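Local coordinates for oligoribonuclease (Colwellia psychrerythraea, PDB 6A4D) that degrades short RNA oligonucleotides as a 3'-to-5' exoribonuclease of the DEDD family, hydrolysing them to mononucleotides, at the interface of chains A and B. Sequence-based numbering; all coordinates share one arbitrary frame. Chains: chain A/B, Oligoribonuclease.

Contacts 1 and 2 are neighbouring patches of one two-fold symmetric interface, the centres of their C-alpha atoms about 11 Å apart, and each has a twin with the chains exchanged. Helix 137-147 of chain A supplies the chain A side of both, and A:Arg146 belongs to each: its aliphatic stem lies at contact 1 and its guanidinium works in contact 2. Contact 1 buries the indole that ends the helix, whereas contact 2 is a charged network reaching from the last turn back to A:Glu142. Together they hold the helix along its last turns against chain B, in keeping with the dimer typical of oligoribonucleases.

Contact 1: the interface of chains A and B. Residues chain A 146-147; chain B 38-40, 174, 178, 184.
The indole of A:Trp147 is gripped at its rim and on one face by chain B. Its NE1 donates to the backbone carbonyl O of B:Ser38 at 2.7 Å; the bond is nearly straight (163° at H) and the oxygen lies in the ring plane. Over one face comes B:Arg178, whose NH1 sits 3.1 Å from the centroid of the five-membered ring and whose NE lies above the six-membered ring, a cation-pi contact. The guanidinium does not lie flat on the indole: the planes are 73° apart, and it presents an edge. At the far rim of the ring, CH2 meets B:Leu174 tip to tip and packs on CB of B:Arg178, while CD1 of B:Leu40 approaches CZ2. CD2 of B:Leu184 touches CE3, beside the ring fusion, at 3.8 Å. Beside the indole, CD of A:Arg146 rests on CB of B:Ser38. An alanine in place of A:Trp147 would probably leave the B:Ser38 carbonyl without its donor, B:Arg178 without its aromatic face, and a gap among the three leucines.

In the second shell, OE1 of B:Glu39 forms a salt bridge with NH1 of B:Arg178 (2.7 Å). A bend in the B:Arg178 chain at chi3 (-106°) turns the guanidinium toward the indole, and the salt bridge helps to hold it there. B:Glu39 OE2 in turn accepts from the hydroxyl OG of B:Ser38. The tryptophan closes helix 137-147 of chain A and inserts between loop residues 38-40, helix 163-180 and the C-terminal residue of chain B.

Contact 2: the interface of chains A and B. Residues chain A 142, 145-146; chain B 9, 11, 104-106, 131, 133.
Helix 137-147 of chain A faces several segments of chain B here: the loop at B:Ser9, the start of strand 11-18, the loop residues 104-106 and the loop carrying B:His131 and B:Arg133. Across this junction the carboxylate of A:Glu142 meets the guanidinium of B:Arg133 in a salt bridge, with NH1 donating to OE2 at 2.7 Å. The oxygen lies in the guanidinium plane and is approached nearly along its own C-O bond, while the carboxylate and guanidinium planes are turned 41° apart. B:Arg133 is extended from CG to NE, and its CD also packs against CG of A:Glu142, the two side chains crossing at about a right angle.

OE2 is shared with A:Lys145, whose NZ comes to the syn side at 2.9 Å, tilted out of the carboxylate plane. The other carboxylate oxygen, OE1, takes NH1 of A:Arg146 on its anti side at 2.8 Å, again tilted out of the carboxylate plane, in a nearly straight bond (170° at H). The same NH1 bonds to the backbone O of A:Glu142. This intrahelical brace fixes the rotation of the A:Arg146 guanidinium and leaves its NE pointing to chain B. Three basic side chains thus surround one carboxylate, which would be expected to stabilise its negative charge.

CD2 of B:Leu11 packs against the guanidinium at CZ, 3.8 Å away, and CD of B:Pro106 meets NH2 tip to tip. Second-shell support comes from B:His131, whose ND1 accepts from the backbone N of B:Arg133. At the opposite end of the patch, NE of A:Arg146 donates to the backbone O of B:Ser9 at 3.0 Å, with the donor tilted 27° from the carbonyl plane.

Contact 1: the interface of chains A and B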
loop_
_atom_site.group_PDB
_atom_site.type_symbol
_atom_site.label_atom_id
_atom_site.label_comp_id
_atom_site.label_asym_id
_atom_site.label_seq_id
_atom_site.Cartn_x
_atom_site.Cartn_y
_atom_site.Cartn_z
ATOM N N ARG A 146 -15.677 6.416 -7.394
ATOM C CA ARG A 146 -16.689 5.490 -7.841
ATOM C C ARG A 146 -17.969 5.586 -7.092
ATOM O O ARG A 146 -18.989 5.303 -7.643
ATOM C CB ARG A 146 -16.185 4.051 -7.683
ATOM C CG ARG A 146 -14.987 3.803 -8.582
ATOM C CD ARG A 146 -14.477 2.370 -8.425
ATOM N NE ARG A 146 -13.391 2.102 -9.387
ATOM C CZ ARG A 146 -12.208 2.706 -9.400
ATOM N NH1 ARG A 146 -11.880 3.645 -8.523
ATOM N NH2 ARG A 146 -11.316 2.361 -10.324
ATOM N N TRP A 147 -17.937 5.951 -5.826
ATOM C CA TRP A 147 -19.128 5.903 -5.037
ATOM C C TRP A 147 -19.647 7.306 -4.770
ATOM O O TRP A 147 -20.820 7.454 -4.505
ATOM C CB TRP A 147 -18.892 5.208 -3.671
ATOM C CG TRP A 147 -18.548 3.764 -3.713
ATOM C CD1 TRP A 147 -18.572 2.957 -4.792
ATOM C CD2 TRP A 147 -18.119 2.935 -2.599
ATOM N NE1 TRP A 147 -18.160 1.688 -4.439
ATOM C CE2 TRP A 147 -17.885 1.655 -3.101
ATOM C CE3 TRP A 147 -17.838 3.185 -1.268
ATOM C CZ2 TRP A 147 -17.466 0.614 -2.306
ATOM C CZ3 TRP A 147 -17.445 2.144 -0.453
ATOM C CH2 TRP A 147 -17.229 0.881 -0.972
ATOM N N SER B 38 -18.011 -1.691 -9.725
ATOM C CA SER B 38 -17.692 -0.689 -8.721
ATOM C C SER B 38 -18.561 -0.728 -7.447
ATOM O O SER B 38 -18.161 -0.103 -6.450
ATOM C CB SER B 38 -17.668 0.707 -9.339
ATOM O OG SER B 38 -18.913 1.078 -9.865
ATOM N N GLU B 39 -19.717 -1.429 -7.486
ATOM C CA GLU B 39 -20.625 -1.637 -6.321
ATOM C C GLU B 39 -20.378 -2.942 -5.632
ATOM O O GLU B 39 -21.131 -3.344 -4.792
ATOM C CB GLU B 39 -22.121 -1.580 -6.729
ATOM C CG GLU B 39 -22.528 -0.489 -7.717
ATOM C CD GLU B 39 -21.614 0.732 -7.723
ATOM O OE1 GLU B 39 -21.260 1.282 -6.642
ATOM O OE2 GLU B 39 -21.238 1.157 -8.836
ATOM N N LEU B 40 -19.318 -3.633 -6.031
ATOM C CA LEU B 40 -18.755 -4.777 -5.343
ATOM C C LEU B 40 -19.443 -6.118 -5.670
ATOM O O LEU B 40 -19.042 -7.176 -5.139
ATOM C CB LEU B 40 -18.616 -4.541 -3.830
ATOM C CG LEU B 40 -17.937 -3.247 -3.388
ATOM C CD1 LEU B 40 -17.834 -3.215 -1.892
ATOM C CD2 LEU B 40 -16.571 -3.169 -4.026
ATOM N N LEU B 174 -15.258 -5.057 2.735
ATOM C CA LEU B 174 -15.552 -3.764 2.152
ATOM C C LEU B 174 -17.058 -3.464 1.998
ATOM O O LEU B 174 -17.460 -2.313 2.148
ATOM C CB LEU B 174 -14.869 -3.598 0.800
ATOM C CG LEU B 174 -14.949 -2.208 0.185
ATOM C CD1 LEU B 174 -14.407 -1.090 1.086
ATOM C CD2 LEU B 174 -14.246 -2.231 -1.176
ATOM N N ARG B 178 -19.166 -0.329 3.322
ATOM C CA ARG B 178 -19.954 0.430 2.379
ATOM C C ARG B 178 -21.307 0.702 3.015
ATOM O O ARG B 178 -21.817 1.788 2.893
ATOM C CB ARG B 178 -20.136 -0.295 1.051
ATOM C CG ARG B 178 -21.268 0.283 0.182
ATOM C CD ARG B 178 -21.676 -0.560 -1.032
ATOM N NE ARG B 178 -21.158 0.100 -2.203
ATOM C CZ ARG B 178 -21.821 0.966 -2.982
ATOM N NH1 ARG B 178 -21.176 1.539 -3.974
ATOM N NH2 ARG B 178 -23.110 1.264 -2.812
ATOM N N LEU B 184 -23.011 7.159 1.723
ATOM C CA LEU B 184 -23.071 7.283 0.278
ATOM C C LEU B 184 -24.180 8.255 -0.096
ATOM O O LEU B 184 -23.896 9.382 -0.494
ATOM C CB LEU B 184 -23.269 5.932 -0.401
ATOM C CG LEU B 184 -22.287 4.809 -0.060
ATOM C CD1 LEU B 184 -22.525 3.694 -1.056
ATOM C CD2 LEU B 184 -20.814 5.228 -0.065
#

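Contact 2: the interface of chains A and B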
loop_
_atom_site.group_PDB
_atom_site.type_symbol
_atom_site.label_atom_id
_atom_site.label_comp_id
_atom_site.label_asym_id
_atom_site.label_seq_id
_atom_site.Cartn_x
_atom_site.Cartn_y
_atom_site.Cartn_z
ATOM N N GLU A 142 -9.909 6.506 -4.492
ATOM C CA GLU A 142 -10.476 5.608 -5.476
ATOM C C GLU A 142 -11.908 5.171 -5.134
ATOM O O GLU A 142 -12.693 5.021 -6.059
ATOM C CB GLU A 142 -9.587 4.430 -5.706
ATOM C CG GLU A 142 -8.228 4.790 -6.385
ATOM C CD GLU A 142 -8.419 5.235 -7.851
ATOM O OE1 GLU A 142 -9.205 4.572 -8.550
ATOM O OE2 GLU A 142 -7.827 6.270 -8.280
ATOM N N LYS A 145 -14.081 8.371 -6.044
ATOM C CA LYS A 145 -14.273 8.354 -7.497
ATOM C C LYS A 145 -15.480 7.562 -7.976
ATOM O O LYS A 145 -16.241 8.008 -8.817
ATOM C CB LYS A 145 -13.031 7.898 -8.230
ATOM C CG LYS A 145 -11.947 8.955 -8.177
ATOM C CD LYS A 145 -10.575 8.419 -8.494
ATOM C CE LYS A 145 -10.603 7.608 -9.765
ATOM N NZ LYS A 145 -9.251 7.628 -10.364
ATOM N N ARG A 146 -15.677 6.416 -7.394
ATOM C CA ARG A 146 -16.689 5.490 -7.841
ATOM C C ARG A 146 -17.969 5.586 -7.092
ATOM O O ARG A 146 -18.989 5.303 -7.643
ATOM C CB ARG A 146 -16.185 4.051 -7.683
ATOM C CG ARG A 146 -14.987 3.803 -8.582
ATOM C CD ARG A 146 -14.477 2.370 -8.425
ATOM N NE ARG A 146 -13.391 2.102 -9.387
ATOM C CZ ARG A 146 -12.208 2.706 -9.400
ATOM N NH1 ARG A 146 -11.880 3.645 -8.523
ATOM N NH2 ARG A 146 -11.316 2.361 -10.324
ATOM N N SER B 9 -14.941 1.372 -14.656
ATOM C CA SER B 9 -14.888 1.536 -13.236
ATOM C C SER B 9 -14.821 0.231 -12.543
ATOM O O SER B 9 -14.773 0.201 -11.311
ATOM C CB SER B 9 -16.111 2.325 -12.776
ATOM O OG SER B 9 -17.280 1.579 -12.964
ATOM N N LEU B 11 -13.383 -3.422 -10.998
ATOM C CA LEU B 11 -12.253 -3.583 -10.042
ATOM C C LEU B 11 -11.629 -4.959 -10.020
ATOM O O LEU B 11 -12.348 -5.942 -9.956
ATOM C CB LEU B 11 -12.712 -3.303 -8.606
ATOM C CG LEU B 11 -13.165 -1.895 -8.270
ATOM C CD1 LEU B 11 -13.934 -1.936 -6.958
ATOM C CD2 LEU B 11 -11.980 -0.960 -8.247
ATOM N N LYS B 104 -6.675 1.616 -15.288
ATOM C CA LYS B 104 -7.966 2.089 -14.767
ATOM C C LYS B 104 -8.240 1.569 -13.356
ATOM O O LYS B 104 -8.541 2.345 -12.466
ATOM C CB LYS B 104 -9.116 1.631 -15.686
ATOM C CG LYS B 104 -9.265 2.493 -16.941
ATOM C CD LYS B 104 -9.943 3.806 -16.601
ATOM C CE LYS B 104 -10.062 4.710 -17.819
ATOM N NZ LYS B 104 -8.727 5.190 -18.265
ATOM N N SER B 105 -8.134 0.267 -13.160
ATOM C CA SER B 105 -8.355 -0.301 -11.857
ATOM C C SER B 105 -7.096 -0.314 -11.012
ATOM O O SER B 105 -6.013 -0.689 -11.503
ATOM C CB SER B 105 -8.820 -1.723 -11.973
ATOM O OG SER B 105 -9.197 -2.207 -10.689
ATOM N N PRO B 106 -7.230 0.066 -9.724
ATOM C CA PRO B 106 -6.122 -0.181 -8.806
ATOM C C PRO B 106 -6.085 -1.636 -8.425
ATOM O O PRO B 106 -7.042 -2.386 -8.707
ATOM C CB PRO B 106 -6.499 0.689 -7.588
ATOM C CG PRO B 106 -7.990 0.715 -7.604
ATOM C CD PRO B 106 -8.340 0.786 -9.057
ATOM N N HIS B 131 -3.692 0.409 -12.705
ATOM C CA HIS B 131 -3.376 1.767 -12.237
ATOM C C HIS B 131 -2.306 1.649 -11.140
ATOM O O HIS B 131 -2.199 0.586 -10.529
ATOM C CB HIS B 131 -4.647 2.375 -11.630
ATOM C CG HIS B 131 -4.575 3.848 -11.399
ATOM N ND1 HIS B 131 -3.825 4.421 -10.394
ATOM C CD2 HIS B 131 -5.192 4.868 -12.026
ATOM C CE1 HIS B 131 -3.972 5.731 -10.427
ATOM N NE2 HIS B 131 -4.801 6.030 -11.403
ATOM N N ARG B 133 -2.214 2.964 -8.221
ATOM C CA ARG B 133 -2.826 2.976 -6.892
ATOM C C ARG B 133 -3.240 1.624 -6.410
ATOM O O ARG B 133 -3.515 0.727 -7.215
ATOM C CB ARG B 133 -4.039 3.892 -6.845
ATOM C CG ARG B 133 -3.595 5.337 -6.868
ATOM C CD ARG B 133 -4.775 6.279 -6.846
ATOM N NE ARG B 133 -4.328 7.665 -7.009
ATOM C CZ ARG B 133 -4.982 8.623 -7.683
ATOM N NH1 ARG B 133 -6.166 8.380 -8.261
ATOM N NH2 ARG B 133 -4.452 9.845 -7.776
#